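Local coordinates for putative phenazine biosynthesis PhzC/PhzF protein (Clostridium difficile, PDB 4DUN), which probably acts as an isomerase, as a member of the PhzF family linked to phenazine biosynthesis, at residues Leu35-Ala40 with Pro65-Asp70; Ala22-Leu27 with Leu77-Val82; Ile176-Gln181 with Arg190-Glu195. One frame throughout, in Å; residues are numbered along the deposited sequence.

Contact 1: residues Leu35-Ala40 with Pro65-Asp70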
ATOM      1  N   LEU A  35      -1.732 -18.385   0.904  1.00 19.59           N
ATOM      2  CA  LEU A  35      -1.563 -17.640   2.155  1.00 18.76           C
ATOM      3  C   LEU A  35      -0.453 -16.578   1.987  1.00 19.71           C
ATOM      4  O   LEU A  35      -0.615 -15.464   2.493  1.00 17.49           O
ATOM      5  CB  LEU A  35      -1.277 -18.562   3.340  1.00 19.18           C
ATOM      6  CG  LEU A  35      -1.195 -17.886   4.741  1.00 22.52           C
ATOM      7  CD1 LEU A  35      -2.428 -17.027   5.052  1.00 23.06           C
ATOM      8  CD2 LEU A  35      -0.982 -18.925   5.829  1.00 23.95           C
ATOM      9  N   MET A  36       0.654 -16.909   1.255  1.00 16.79           N
ATOM     10  CA  MET A  36       1.706 -15.914   1.005  1.00 15.37           C
ATOM     11  C   MET A  36       1.101 -14.727   0.248  1.00 17.88           C
ATOM     12  O   MET A  36       1.377 -13.578   0.600  1.00 17.67           O
ATOM     13  CB  MET A  36       2.896 -16.511   0.228  1.00 17.12           C
ATOM     14  CG  MET A  36       3.685 -17.518   1.015  1.00 19.42           C
ATOM     15  SD  MET A  36       5.038 -18.117  -0.025  1.00 22.49           S
ATOM     16  CE  MET A  36       5.560 -19.554   0.947  1.00 22.75           C
ATOM     17  N   GLN A  37       0.235 -15.003  -0.768  1.00 17.63           N
ATOM     18  CA  GLN A  37      -0.414 -13.942  -1.532  1.00 16.77           C
ATOM     19  C   GLN A  37      -1.296 -13.072  -0.628  1.00 19.57           C
ATOM     20  O   GLN A  37      -1.252 -11.839  -0.749  1.00 19.44           O
ATOM     21  CB  GLN A  37      -1.261 -14.513  -2.699  1.00 19.04           C
ATOM     22  CG  GLN A  37      -1.859 -13.405  -3.591  1.00 22.65           C
ATOM     23  CD  GLN A  37      -0.782 -12.561  -4.228  1.00 26.04           C
ATOM     24  OE1 GLN A  37      -0.163 -12.973  -5.202  1.00 21.56           O
ATOM     25  NE2 GLN A  37      -0.519 -11.371  -3.679  1.00 20.66           N
ATOM     26  N   LYS A  38      -2.107 -13.699   0.262  1.00 16.84           N
ATOM     27  CA  LYS A  38      -2.987 -12.933   1.176  1.00 17.79           C
ATOM     28  C   LYS A  38      -2.174 -12.024   2.070  1.00 18.79           C
ATOM     29  O   LYS A  38      -2.561 -10.862   2.288  1.00 18.53           O
ATOM     30  CB  LYS A  38      -3.876 -13.855   2.037  1.00 20.58           C
ATOM     31  CG  LYS A  38      -5.009 -14.588   1.275  1.00 26.85           C
ATOM     32  CD  LYS A  38      -5.829 -13.701   0.320  1.00 44.27           C
ATOM     33  CE  LYS A  38      -6.957 -12.951   0.982  1.00 57.24           C
ATOM     34  NZ  LYS A  38      -7.667 -12.079   0.012  1.00 61.47           N
ATOM     35  N   ILE A  39      -1.033 -12.539   2.567  1.00 16.02           N
ATOM     36  CA  ILE A  39      -0.116 -11.775   3.430  1.00 14.18           C
ATOM     37  C   ILE A  39       0.453 -10.583   2.658  1.00 17.30           C
ATOM     38  O   ILE A  39       0.465  -9.473   3.201  1.00 16.53           O
ATOM     39  CB  ILE A  39       1.008 -12.657   4.051  1.00 15.97           C
ATOM     40  CG1 ILE A  39       0.395 -13.608   5.114  1.00 17.76           C
ATOM     41  CG2 ILE A  39       2.166 -11.785   4.667  1.00 15.42           C
ATOM     42  CD1 ILE A  39       1.279 -14.874   5.427  1.00 19.13           C
ATOM     43  N   ALA A  40       0.880 -10.796   1.399  1.00 16.58           N
ATOM     44  CA  ALA A  40       1.439  -9.709   0.564  1.00 17.66           C
ATOM     45  C   ALA A  40       0.371  -8.634   0.280  1.00 20.46           C
ATOM     46  O   ALA A  40       0.692  -7.444   0.303  1.00 19.75           O
ATOM     47  CB  ALA A  40       2.002 -10.272  -0.734  1.00 18.95           C
ATOM     48  N   PRO A  65       1.283  -7.145  -4.063  1.00 17.57           N
ATOM     49  CA  PRO A  65      -0.064  -7.323  -3.480  1.00 19.32           C
ATOM     50  C   PRO A  65      -1.039  -8.089  -4.409  1.00 24.35           C
ATOM     51  O   PRO A  65      -2.137  -8.450  -3.971  1.00 24.47           O
ATOM     52  CB  PRO A  65      -0.538  -5.878  -3.290  1.00 21.02           C
ATOM     53  CG  PRO A  65       0.745  -5.091  -3.101  1.00 23.36           C
ATOM     54  CD  PRO A  65       1.639  -5.710  -4.154  1.00 19.01           C
ATOM     55  N   LYS A  66      -0.636  -8.339  -5.682  1.00 21.04           N
ATOM     56  CA  LYS A  66      -1.482  -8.986  -6.686  1.00 22.49           C
ATOM     57  C   LYS A  66      -1.013 -10.358  -7.203  1.00 24.89           C
ATOM     58  O   LYS A  66      -1.872 -11.150  -7.616  1.00 24.41           O
ATOM     59  CB  LYS A  66      -1.612  -8.056  -7.915  1.00 26.83           C
ATOM     60  CG  LYS A  66      -2.427  -6.792  -7.659  1.00 39.54           C
ATOM     61  CD  LYS A  66      -2.868  -6.169  -8.981  1.00 55.71           C
ATOM     62  CE  LYS A  66      -3.707  -4.927  -8.800  1.00 70.57           C
ATOM     63  NZ  LYS A  66      -2.873  -3.726  -8.534  1.00 80.94           N
ATOM     64  N   ALA A  67       0.312 -10.620  -7.280  1.00 19.41           N
ATOM     65  CA  ALA A  67       0.801 -11.870  -7.865  1.00 19.98           C
ATOM     66  C   ALA A  67       2.180 -12.254  -7.393  1.00 20.66           C
ATOM     67  O   ALA A  67       2.959 -11.400  -6.948  1.00 20.36           O
ATOM     68  CB  ALA A  67       0.828 -11.746  -9.389  1.00 21.90           C
ATOM     69  N   GLU A  68       2.520 -13.535  -7.581  1.00 17.57           N
ATOM     70  CA  GLU A  68       3.878 -13.992  -7.340  1.00 17.42           C
ATOM     71  C   GLU A  68       4.746 -13.562  -8.527  1.00 23.05           C
ATOM     72  O   GLU A  68       4.268 -13.566  -9.659  1.00 23.77           O
ATOM     73  CB  GLU A  68       3.910 -15.503  -7.169  1.00 18.55           C
ATOM     74  CG  GLU A  68       5.284 -15.984  -6.735  1.00 22.28           C
ATOM     75  CD  GLU A  68       5.463 -17.475  -6.528  1.00 24.39           C
ATOM     76  OE1 GLU A  68       4.477 -18.231  -6.682  1.00 22.44           O
ATOM     77  OE2 GLU A  68       6.587 -17.875  -6.146  1.00 22.28           O
ATOM     78  N   ILE A  69       5.991 -13.144  -8.272  1.00 19.73           N
ATOM     79  CA  ILE A  69       6.892 -12.703  -9.346  1.00 18.53           C
ATOM     80  C   ILE A  69       8.114 -13.609  -9.337  1.00 21.70           C
ATOM     81  O   ILE A  69       8.357 -14.299  -8.336  1.00 20.62           O
ATOM     82  CB  ILE A  69       7.228 -11.194  -9.266  1.00 20.62           C
ATOM     83  CG1 ILE A  69       7.900 -10.829  -7.915  1.00 19.33           C
ATOM     84  CG2 ILE A  69       5.970 -10.357  -9.567  1.00 20.28           C
ATOM     85  CD1 ILE A  69       8.442  -9.415  -7.834  1.00 21.51           C
ATOM     86  N   ASP A  70       8.880 -13.616 -10.442  1.00 20.09           N
ATOM     87  CA  ASP A  70      10.004 -14.550 -10.571  1.00 21.63           C
ATOM     88  C   ASP A  70      11.385 -13.965 -10.294  1.00 24.58           C
ATOM     89  O   ASP A  70      12.368 -14.714 -10.258  1.00 23.29           O
ATOM     90  CB  ASP A  70       9.989 -15.180 -11.970  1.00 24.98           C
ATOM     91  CG  ASP A  70       8.756 -16.028 -12.223  1.00 34.92           C
ATOM     92  OD1 ASP A  70       8.192 -16.575 -11.240  1.00 34.35           O
ATOM     93  OD2 ASP A  70       8.326 -16.110 -13.389  1.00 38.12           O
TER

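Contact 2: residues Ala22-Leu27 with Leu77-Val82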
ATOM      1  N   ALA A  22      10.358  -3.094   1.281  1.00 18.35           N
ATOM      2  CA  ALA A  22       9.863  -4.469   1.136  1.00 16.90           C
ATOM      3  C   ALA A  22       9.467  -5.038   2.482  1.00 18.71           C
ATOM      4  O   ALA A  22      10.070  -4.706   3.503  1.00 18.66           O
ATOM      5  CB  ALA A  22      10.932  -5.361   0.503  1.00 18.07           C
ATOM      6  N   GLY A  23       8.460  -5.900   2.473  1.00 14.94           N
ATOM      7  CA  GLY A  23       8.112  -6.723   3.622  1.00 14.34           C
ATOM      8  C   GLY A  23       8.973  -7.973   3.500  1.00 18.12           C
ATOM      9  O   GLY A  23       9.291  -8.401   2.386  1.00 18.45           O
ATOM     10  N   VAL A  24       9.431  -8.539   4.620  1.00 14.72           N
ATOM     11  CA  VAL A  24      10.238  -9.762   4.622  1.00 14.30           C
ATOM     12  C   VAL A  24       9.668 -10.672   5.705  1.00 19.21           C
ATOM     13  O   VAL A  24       9.753 -10.337   6.890  1.00 18.57           O
ATOM     14  CB  VAL A  24      11.778  -9.544   4.837  1.00 17.86           C
ATOM     15  CG1 VAL A  24      12.526 -10.889   4.784  1.00 17.37           C
ATOM     16  CG2 VAL A  24      12.373  -8.563   3.820  1.00 17.94           C
ATOM     17  N   CYS A  25       9.108 -11.813   5.303  0.50 15.06           N
ATOM     18  CA  CYS A  25       8.491 -12.777   6.212  0.50 15.49           C
ATOM     19  C   CYS A  25       9.372 -14.032   6.293  0.50 20.41           C
ATOM     20  O   CYS A  25       9.603 -14.681   5.265  0.50 19.85           O
ATOM     21  CB  CYS A  25       7.083 -13.094   5.722  0.50 15.39           C
ATOM     22  SG  CYS A  25       6.190 -14.254   6.770  0.50 19.60           S
ATOM     23  N   VAL A  26       9.907 -14.341   7.499  1.00 19.09           N
ATOM     24  CA  VAL A  26      10.834 -15.452   7.699  1.00 19.87           C
ATOM     25  C   VAL A  26      10.062 -16.606   8.322  1.00 23.92           C
ATOM     26  O   VAL A  26       9.484 -16.454   9.409  1.00 23.27           O
ATOM     27  CB  VAL A  26      12.105 -15.078   8.515  1.00 25.10           C
ATOM     28  CG1 VAL A  26      13.072 -16.268   8.604  1.00 26.27           C
ATOM     29  CG2 VAL A  26      12.802 -13.846   7.932  1.00 24.52           C
ATOM     30  N   LEU A  27      10.020 -17.744   7.605  1.00 22.33           N
ATOM     31  CA  LEU A  27       9.250 -18.920   8.021  1.00 24.35           C
ATOM     32  C   LEU A  27      10.117 -20.102   8.402  1.00 30.16           C
ATOM     33  O   LEU A  27      11.093 -20.397   7.707  1.00 29.79           O
ATOM     34  CB  LEU A  27       8.328 -19.376   6.876  1.00 24.94           C
ATOM     35  CG  LEU A  27       7.334 -18.363   6.292  1.00 31.50           C
ATOM     36  CD1 LEU A  27       6.935 -18.771   4.884  1.00 32.10           C
ATOM     37  CD2 LEU A  27       6.097 -18.292   7.141  1.00 36.29           C
ATOM     38  N   LEU A  77      17.829  -7.956  -1.683  1.00 15.59           N
ATOM     39  CA  LEU A  77      18.775  -7.236  -0.812  1.00 14.95           C
ATOM     40  C   LEU A  77      18.149  -7.124   0.600  1.00 18.56           C
ATOM     41  O   LEU A  77      18.813  -7.438   1.598  1.00 18.29           O
ATOM     42  CB  LEU A  77      19.090  -5.848  -1.412  1.00 15.78           C
ATOM     43  CG  LEU A  77      20.238  -5.053  -0.765  1.00 19.69           C
ATOM     44  CD1 LEU A  77      20.860  -4.084  -1.766  1.00 20.24           C
ATOM     45  CD2 LEU A  77      19.738  -4.231   0.432  1.00 21.01           C
ATOM     46  N   ALA A  78      16.849  -6.718   0.681  1.00 15.57           N
ATOM     47  CA  ALA A  78      16.144  -6.621   1.970  1.00 16.70           C
ATOM     48  C   ALA A  78      16.146  -7.980   2.711  1.00 19.69           C
ATOM     49  O   ALA A  78      16.387  -8.010   3.920  1.00 18.04           O
ATOM     50  CB  ALA A  78      14.709  -6.139   1.767  1.00 17.58           C
ATOM     51  N   ALA A  79      15.855  -9.082   1.997  1.00 17.83           N
ATOM     52  CA  ALA A  79      15.852 -10.429   2.598  1.00 17.28           C
ATOM     53  C   ALA A  79      17.266 -10.793   3.147  1.00 18.20           C
ATOM     54  O   ALA A  79      17.362 -11.329   4.240  1.00 17.05           O
ATOM     55  CB  ALA A  79      15.400 -11.465   1.577  1.00 17.53           C
ATOM     56  N   ALA A  80      18.339 -10.478   2.399  1.00 15.78           N
ATOM     57  CA  ALA A  80      19.713 -10.753   2.832  1.00 16.75           C
ATOM     58  C   ALA A  80      20.028  -9.940   4.087  1.00 19.07           C
ATOM     59  O   ALA A  80      20.639 -10.466   5.011  1.00 20.42           O
ATOM     60  CB  ALA A  80      20.708 -10.428   1.721  1.00 17.37           C
ATOM     61  N   TYR A  81      19.578  -8.668   4.135  1.00 16.20           N
ATOM     62  CA  TYR A  81      19.757  -7.802   5.308  1.00 16.03           C
ATOM     63  C   TYR A  81      19.110  -8.469   6.536  1.00 19.37           C
ATOM     64  O   TYR A  81      19.734  -8.587   7.593  1.00 19.44           O
ATOM     65  CB  TYR A  81      19.156  -6.398   5.042  1.00 17.93           C
ATOM     66  CG  TYR A  81      19.009  -5.558   6.302  1.00 21.54           C
ATOM     67  CD1 TYR A  81      20.027  -4.709   6.720  1.00 24.56           C
ATOM     68  CD2 TYR A  81      17.864  -5.649   7.099  1.00 22.76           C
ATOM     69  CE1 TYR A  81      19.901  -3.944   7.881  1.00 26.21           C
ATOM     70  CE2 TYR A  81      17.748  -4.924   8.285  1.00 24.90           C
ATOM     71  CZ  TYR A  81      18.762  -4.060   8.662  1.00 34.81           C
ATOM     72  OH  TYR A  81      18.638  -3.327   9.820  1.00 38.35           O
ATOM     73  N   VAL A  82      17.885  -8.985   6.367  1.00 17.36           N
ATOM     74  CA  VAL A  82      17.182  -9.647   7.460  1.00 18.16           C
ATOM     75  C   VAL A  82      17.955 -10.901   7.930  1.00 21.89           C
ATOM     76  O   VAL A  82      18.131 -11.067   9.140  1.00 22.56           O
ATOM     77  CB  VAL A  82      15.717  -9.973   7.075  1.00 20.85           C
ATOM     78  CG1 VAL A  82      15.067 -10.915   8.097  1.00 21.54           C
ATOM     79  CG2 VAL A  82      14.902  -8.687   6.941  1.00 19.99           C
TER

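Contact 3: residues Ile176-Gln181 with Arg190-Glu195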
ATOM      1  N   ILE A 176      10.940   2.251 -18.778  1.00 22.06           N
ATOM      2  CA  ILE A 176      11.491   3.440 -19.427  1.00 21.17           C
ATOM      3  C   ILE A 176      12.463   4.072 -18.448  1.00 23.26           C
ATOM      4  O   ILE A 176      12.062   4.481 -17.352  1.00 22.08           O
ATOM      5  CB  ILE A 176      10.384   4.448 -19.879  1.00 24.58           C
ATOM      6  CG1 ILE A 176       9.227   3.768 -20.681  1.00 26.23           C
ATOM      7  CG2 ILE A 176      10.986   5.660 -20.604  1.00 23.84           C
ATOM      8  CD1 ILE A 176       9.612   3.019 -22.012  1.00 28.76           C
ATOM      9  N   ILE A 177      13.725   4.177 -18.870  1.00 19.55           N
ATOM     10  CA  ILE A 177      14.792   4.753 -18.068  1.00 18.87           C
ATOM     11  C   ILE A 177      15.183   6.123 -18.628  1.00 21.98           C
ATOM     12  O   ILE A 177      15.379   6.260 -19.842  1.00 21.63           O
ATOM     13  CB  ILE A 177      16.037   3.804 -18.055  1.00 21.78           C
ATOM     14  CG1 ILE A 177      15.725   2.402 -17.461  1.00 22.82           C
ATOM     15  CG2 ILE A 177      17.262   4.456 -17.356  1.00 20.93           C
ATOM     16  CD1 ILE A 177      16.805   1.377 -17.785  1.00 25.26           C
ATOM     17  N   ILE A 178      15.346   7.114 -17.743  1.00 18.59           N
ATOM     18  CA  ILE A 178      15.906   8.403 -18.113  1.00 18.26           C
ATOM     19  C   ILE A 178      17.222   8.508 -17.332  1.00 21.24           C
ATOM     20  O   ILE A 178      17.282   8.073 -16.185  1.00 18.34           O
ATOM     21  CB  ILE A 178      14.951   9.613 -17.933  1.00 21.54           C
ATOM     22  CG1 ILE A 178      14.503   9.778 -16.458  1.00 20.21           C
ATOM     23  CG2 ILE A 178      13.763   9.532 -18.906  1.00 23.50           C
ATOM     24  CD1 ILE A 178      13.725  11.094 -16.165  1.00 21.97           C
ATOM     25  N   THR A 179      18.302   8.970 -17.969  1.00 19.77           N
ATOM     26  CA  THR A 179      19.599   8.999 -17.281  1.00 19.17           C
ATOM     27  C   THR A 179      20.398  10.235 -17.684  1.00 20.82           C
ATOM     28  O   THR A 179      20.179  10.777 -18.762  1.00 19.89           O
ATOM     29  CB  THR A 179      20.389   7.677 -17.576  1.00 21.49           C
ATOM     30  OG1 THR A 179      21.554   7.617 -16.758  1.00 19.16           O
ATOM     31  CG2 THR A 179      20.801   7.539 -19.045  1.00 20.31           C
ATOM     32  N   ALA A 180      21.326  10.678 -16.812  1.00 18.32           N
ATOM     33  CA  ALA A 180      22.228  11.809 -17.098  1.00 19.48           C
ATOM     34  C   ALA A 180      23.404  11.750 -16.150  1.00 22.41           C
ATOM     35  O   ALA A 180      23.376  10.949 -15.211  1.00 20.82           O
ATOM     36  CB  ALA A 180      21.488  13.142 -16.931  1.00 20.88           C
ATOM     37  N   GLN A 181      24.444  12.569 -16.385  1.00 20.31           N
ATOM     38  CA  GLN A 181      25.559  12.639 -15.429  1.00 21.55           C
ATOM     39  C   GLN A 181      25.042  13.257 -14.122  1.00 24.97           C
ATOM     40  O   GLN A 181      24.149  14.107 -14.166  1.00 24.32           O
ATOM     41  CB  GLN A 181      26.704  13.492 -15.985  1.00 24.38           C
ATOM     42  CG  GLN A 181      27.739  12.704 -16.744  1.00 38.81           C
ATOM     43  CD  GLN A 181      28.906  13.577 -17.112  1.00 44.25           C
ATOM     44  OE1 GLN A 181      29.799  13.838 -16.299  1.00 40.29           O
ATOM     45  NE2 GLN A 181      28.918  14.042 -18.345  1.00 35.61           N
ATOM     46  N   ARG A 190      16.106   7.579 -13.355  1.00 15.49           N
ATOM     47  CA  ARG A 190      14.753   7.356 -12.869  1.00 15.52           C
ATOM     48  C   ARG A 190      14.182   6.252 -13.750  1.00 19.52           C
ATOM     49  O   ARG A 190      14.491   6.193 -14.947  1.00 19.63           O
ATOM     50  CB  ARG A 190      13.892   8.618 -12.866  1.00 15.79           C
ATOM     51  CG  ARG A 190      14.312   9.619 -11.779  1.00 18.51           C
ATOM     52  CD  ARG A 190      13.620  10.936 -11.969  1.00 18.52           C
ATOM     53  NE  ARG A 190      12.200  10.842 -11.646  1.00 21.31           N
ATOM     54  CZ  ARG A 190      11.288  11.738 -11.997  1.00 30.85           C
ATOM     55  NH1 ARG A 190      11.637  12.820 -12.701  1.00 20.37           N
ATOM     56  NH2 ARG A 190      10.020  11.568 -11.652  1.00 21.85           N
ATOM     57  N   TYR A 191      13.419   5.346 -13.146  1.00 16.12           N
ATOM     58  CA  TYR A 191      12.877   4.185 -13.847  1.00 16.36           C
ATOM     59  C   TYR A 191      11.355   4.192 -13.730  1.00 20.02           C
ATOM     60  O   TYR A 191      10.822   4.212 -12.622  1.00 18.97           O
ATOM     61  CB  TYR A 191      13.486   2.895 -13.249  1.00 17.52           C
ATOM     62  CG  TYR A 191      13.130   1.624 -13.985  1.00 17.87           C
ATOM     63  CD1 TYR A 191      11.918   0.978 -13.756  1.00 20.42           C
ATOM     64  CD2 TYR A 191      14.060   0.985 -14.799  1.00 19.25           C
ATOM     65  CE1 TYR A 191      11.599  -0.220 -14.408  1.00 22.08           C
ATOM     66  CE2 TYR A 191      13.751  -0.206 -15.462  1.00 20.24           C
ATOM     67  CZ  TYR A 191      12.518  -0.806 -15.262  1.00 23.96           C
ATOM     68  OH  TYR A 191      12.215  -1.982 -15.902  1.00 23.58           O
ATOM     69  N   PHE A 192      10.663   4.147 -14.869  1.00 18.95           N
ATOM     70  CA  PHE A 192       9.202   4.187 -14.919  1.00 19.00           C
ATOM     71  C   PHE A 192       8.618   2.856 -15.391  1.00 24.82           C
ATOM     72  O   PHE A 192       9.081   2.280 -16.389  1.00 23.92           O
ATOM     73  CB  PHE A 192       8.722   5.350 -15.823  1.00 20.84           C
ATOM     74  CG  PHE A 192       9.293   6.678 -15.362  1.00 21.03           C
ATOM     75  CD1 PHE A 192       8.778   7.327 -14.244  1.00 23.00           C
ATOM     76  CD2 PHE A 192      10.379   7.253 -16.017  1.00 22.24           C
ATOM     77  CE1 PHE A 192       9.341   8.526 -13.783  1.00 23.43           C
ATOM     78  CE2 PHE A 192      10.945   8.445 -15.552  1.00 25.21           C
ATOM     79  CZ  PHE A 192      10.412   9.078 -14.442  1.00 23.11           C
ATOM     80  N   CYS A 193       7.583   2.386 -14.656  1.00 23.11           N
ATOM     81  CA  CYS A 193       6.849   1.143 -14.896  1.00 24.49           C
ATOM     82  C   CYS A 193       5.461   1.511 -15.430  1.00 29.71           C
ATOM     83  O   CYS A 193       4.536   1.748 -14.633  1.00 27.87           O
ATOM     84  CB  CYS A 193       6.768   0.314 -13.616  1.00 25.33           C
ATOM     85  SG  CYS A 193       8.346   0.150 -12.747  1.00 27.83           S
ATOM     86  N   PRO A 194       5.316   1.612 -16.776  1.00 27.20           N
ATOM     87  CA  PRO A 194       4.054   2.108 -17.348  1.00 28.40           C
ATOM     88  C   PRO A 194       2.817   1.264 -17.030  1.00 34.64           C
ATOM     89  O   PRO A 194       1.759   1.843 -16.773  1.00 34.50           O
ATOM     90  CB  PRO A 194       4.345   2.143 -18.855  1.00 30.66           C
ATOM     91  CG  PRO A 194       5.855   2.302 -18.933  1.00 32.83           C
ATOM     92  CD  PRO A 194       6.326   1.403 -17.840  1.00 28.21           C
ATOM     93  N   GLU A 195       2.950  -0.072 -16.994  1.00 32.49           N
ATOM     94  CA  GLU A 195       1.799  -0.933 -16.721  1.00 34.62           C
ATOM     95  C   GLU A 195       1.438  -0.920 -15.235  1.00 38.15           C
ATOM     96  O   GLU A 195       0.282  -1.172 -14.895  1.00 39.25           O
ATOM     97  CB  GLU A 195       2.024  -2.365 -17.231  1.00 36.80           C
ATOM     98  CG  GLU A 195       1.915  -2.486 -18.744  1.00 46.43           C
ATOM     99  CD  GLU A 195       0.546  -2.229 -19.358  1.00 67.14           C
ATOM    100  OE1 GLU A 195      -0.482  -2.515 -18.699  1.00 51.09           O
ATOM    101  OE2 GLU A 195       0.506  -1.756 -20.518  1.00 60.43           O
TER

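Contact 1: residues Leu35-Ala40 with Pro65-Asp70
The carboxamide of Gln37 lies over the backbone of Pro65, Lys66 and Ala67, where one turn of helix 33-43 meets the loop leading into strand 68-69. Its reach follows from the torsions: CG stands anti to the backbone N (chi1 -175°), and the chain then bends at chi2 (61°), turning a side chain that leaves the helix obliquely onto the loop.

This amide packs on the loop backbone without hydrogen-bonding across it. Gln37 OE1 makes a short oxygen-to-carbon contact of 3.0 Å with Ala67 CA. The same oxygen is 3.2 Å from Ala67 N, but the angle is poor for a hydrogen bond, and that N-H is already given to Thr64 OG1, which also accepts from Lys66 N in an ST turn. Gln37 NE2 is 3.4 Å from Pro65 O, again at a poor angle. Its hydrogen bond goes instead to the carbonyl oxygen of Thr64, which would hold the amide turned with OE1 beside Ala67.

Van der Waals contact adds a second, smaller patch. The carbonyl oxygen of Ala40 lies 3.9 Å from Pro65 CA and 4.1 Å from Pro65 CB, so the last turn of the segment abuts the proline ring.

The contact thus joins helix 33-43 to a loop near the predicted active-site residue Glu47, which Ile69 touches; Asp70 OD1 hydrogen-bonds a bound buffer molecule. Beneath both segments runs strand 57-63, whose Phe63 is touched by Met36, Gln37, Ala40 and Glu68. Glu68 is tied back to that strand by a salt bridge to Arg61. On its outer flank helix 33-43 packs against the second subunit, Leu35 and Lys38 meeting Phe17 of that subunit and Ile39 its Phe254.

Contact 2: residues Ala22-Leu27 with Leu77-Val82
Val24 overlaps the helix with both of its methyl groups, each lying against a different part of it. CG2 rests on Ala78, 3.9 Å from Ala78 CB, and CG1 faces Ala79, 4.3 Å from Ala79 CB. The first torsion (CG1 anti to the backbone N, chi1 -179°) turns both branches toward the helix, CG2 to Ala78 and CG1 to Ala79 and Val82. Val82, one turn on from Ala78 and Ala79, fits in next to them. Its CG2 lies 3.9 Å from Val24 CB, and the two valine side chains slide past one another in opposite directions rather than meeting end on.

The pairs at the two ends of the interface are simpler. Ala22 CB meets Ala78 CB at 4.1 Å, methyl to methyl. Val26 and Val82 do come tip to tip, with Val26 CG2 3.7 Å from Val82 CG1. Every second residue of the strand, Ala22, Val24 and Val26, thus points at the helix, as expected from the alternation of a beta-strand; the contact is wholly apolar and buried. The segment axes approach to 8.5 Å, with 46° between their N-to-C directions, consistent with the small alanines on this side of the helix.

In the PhzF and diaminopimelate epimerase fold each lobe is a beta-barrel wrapped round a central helix, and helix 73-87 fits that role here. Strand 20-27 is one stave of the barrel wall, between strands 4-11 and 47-54. The helix touches both of these too, through Val82 on Tyr7 and Val9 and Ala79 on Val51, while its Leu77 and Tyr81 reach strands 111-117 and 244-259.

Contact 3: residues Ile176-Gln181 with Arg190-Glu195
Ile178 lies alongside Arg190 and reaches the ring of Phe192. From CB the chain turns to CG1, which sits between the backbone N and the carbonyl carbon (chi1 60°) and meets Arg190 CB at 3.8 Å. The tip, CD1, ends 3.9 Å from Phe192 CE2, at the edge of the ring and near its plane.

The backbones pair as antiparallel strands. Ile178 N donates to Arg190 O at 3.1 Å with an N-H...O angle of 167°, and Arg190 N returns a bond to Ile178 O; Ile176 and Phe192 form a second hydrogen-bonded pair, with Phe192 N 2.9 Å from Ile176 O. Between them is the non-hydrogen-bonded pair Ile177-Tyr191, whose side chains occupy the other face: Ile177 CG1 packs tightly on Tyr191 CD2 at 3.4 Å. The hydroxyl of Tyr191 bonds to Asp146 and to a bound bis-tris buffer molecule, probably from the crystallisation liquor. Arg190 forms a salt bridge from NE to Glu199 and hydrogen bonds from NH1 to the carbonyl oxygens of Val157 and Tyr160.

The two strands form a beta-hairpin, flanked by strand 147-150 beside 176-181 and by strands 198-200 and 222-227 beside 187-193, with Thr179 reaching helix 207-218.

In the fold
Contacts 1 and 2 belong together: their centres are 14 Å apart, contact 1 is nested in the chain loop closed by contact 2, and Met36 CE packs on Leu27 CD1 at 4.2 Å. Contact 3, about 25 and 26 Å from them between centres, lies in the other lobe, beyond the chain's centre from contact 2. The nickel ion marks the region between: it is about 9, 11 and 7 Å from the side chains of Ala22, Pro65 and Tyr191. The side chain of Glu47, the predicted active-site residue, is about 5, 6 and 10 Å from those same side chains, consistent with the interlobe active-site cleft of PhzF relatives.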